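Local coordinates for putative glycosyltransferase (GalT1) (Streptococcus parasanguinis FW213, PDB 5HEA), which probably transfers a sugar from a nucleotide-sugar donor to an acceptor, through the C-terminal glycosyltransferase family 2 part of the protein that this chain represents, at the interface of chains A and B. Sequence-based numbering; all coordinates share one arbitrary frame. Chains: chain A/B, Putative glycosyltransferase (GalT1).

The interface of chains A and B. Residues chain A 41, 44, 46, 49-50; chain B 271-272, 274.
A:Ile50 lies against B:Arg272 where the start of helix 48-58 of chain A meets the C-terminal end of helix 253-272 of chain B. The guanidinium group turns one face to the isoleucine, whose CG1 sits over its centre, 3.6 Å above the plane. An arginine suits this place because its flat head can cover a hydrocarbon branch while its N-H groups point outward around the rim. The chain, extended from CG to NE, spans the isoleucine: CG of B:Arg272 comes 3.7 Å from the terminal methyl CD1 of A:Ile50, and the guanidinium beyond lies over CG1. That methyl also reaches CD2 of B:Leu271, so the branched isoleucine bridges two consecutive residues of the partner helix. B:Leu271 holds CG anti to its backbone N (chi1 -177°), which brings the fork of its side chain against A:Ser49; CB of the serine is 3.7 Å from CG of the leucine. A leucine's two methyls offer a broad apolar fork to both neighbours, and the small serine probably leaves room for it to come this near.

Away from this packed side, the contact becomes polar and looser. The hydroxyl OG of A:Ser49 makes a weak hydrogen bond, 3.5 Å long, to the backbone O of B:Leu271. The same carbonyl, near the helix end, is bound more closely by a water, 2.8 Å from O of B:Leu271. This water also bonds the amide ND2 of A:Asn41, almost straight (177° at H), and the backbone O of A:Ser44. An asparagine suits this place because its amide can donate and accept at once: OD1 of A:Asn41 accepts from both the hydroxyl OG and the backbone N of A:Ser44, which should fix its rotation and keep ND2 toward the water. In the deposited hexamer, this small mixed patch helps join the glycosyltransferase domain of one copy to the C-terminal helical region of another, and may contribute to assembly.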
# COMPACT_ATOMS: atom_id res chain seq x y z
N ASN A 41 -4.23 24.02 14.10
CA ASN A 41 -3.57 22.85 14.66
C ASN A 41 -3.67 21.70 13.66
O ASN A 41 -4.75 21.15 13.43
CB ASN A 41 -4.19 22.44 16.00
CG ASN A 41 -3.74 21.08 16.43
OD1 ASN A 41 -2.59 20.73 16.26
ND2 ASN A 41 -4.66 20.29 16.98
N SER A 44 -1.43 18.06 15.76
CA SER A 44 -0.31 17.93 16.71
C SER A 44 -0.51 16.77 17.67
O SER A 44 -1.63 16.45 18.06
CB SER A 44 -0.14 19.20 17.54
OG SER A 44 0.17 20.30 16.72
N ASP A 46 1.77 16.51 20.46
CA ASP A 46 2.28 16.93 21.76
C ASP A 46 1.21 17.73 22.52
O ASP A 46 0.02 17.46 22.38
CB ASP A 46 3.61 17.71 21.64
CG ASP A 46 3.49 18.97 20.80
OD1 ASP A 46 2.37 19.29 20.35
OD2 ASP A 46 4.53 19.66 20.59
N SER A 49 -2.04 21.34 20.92
CA SER A 49 -3.49 21.49 20.78
C SER A 49 -4.12 22.05 22.06
O SER A 49 -5.02 22.87 22.01
CB SER A 49 -4.14 20.15 20.44
OG SER A 49 -4.05 19.26 21.55
N ILE A 50 -3.63 21.59 23.20
CA ILE A 50 -4.15 22.01 24.50
C ILE A 50 -3.71 23.44 24.80
O ILE A 50 -4.47 24.23 25.36
CB ILE A 50 -3.72 21.02 25.62
CG1 ILE A 50 -4.81 19.96 25.87
CG2 ILE A 50 -3.44 21.73 26.93
CD1 ILE A 50 -5.33 19.28 24.65
N LEU B 271 -7.86 14.62 21.19
CA LEU B 271 -7.28 15.88 20.75
C LEU B 271 -5.77 15.86 20.96
O LEU B 271 -5.02 16.27 20.09
CB LEU B 271 -7.92 17.07 21.47
CG LEU B 271 -7.42 18.45 21.03
CD1 LEU B 271 -7.60 18.63 19.53
CD2 LEU B 271 -8.14 19.55 21.78
N ARG B 272 -5.34 15.36 22.12
CA ARG B 272 -3.91 15.29 22.42
C ARG B 272 -3.18 14.37 21.46
O ARG B 272 -2.00 14.58 21.19
CB ARG B 272 -3.69 14.79 23.85
CG ARG B 272 -4.12 15.78 24.93
CD ARG B 272 -3.84 15.23 26.33
NE ARG B 272 -4.22 16.19 27.36
CZ ARG B 272 -3.41 17.13 27.83
NH1 ARG B 272 -2.18 17.23 27.35
NH2 ARG B 272 -3.83 17.98 28.77
N GLY B 274 -3.99 13.93 18.26
CA GLY B 274 -4.16 14.35 16.87
C GLY B 274 -5.23 13.55 16.13
O GLY B 274 -5.28 13.54 14.89
O HOH W 1 -4.06 17.57 17.79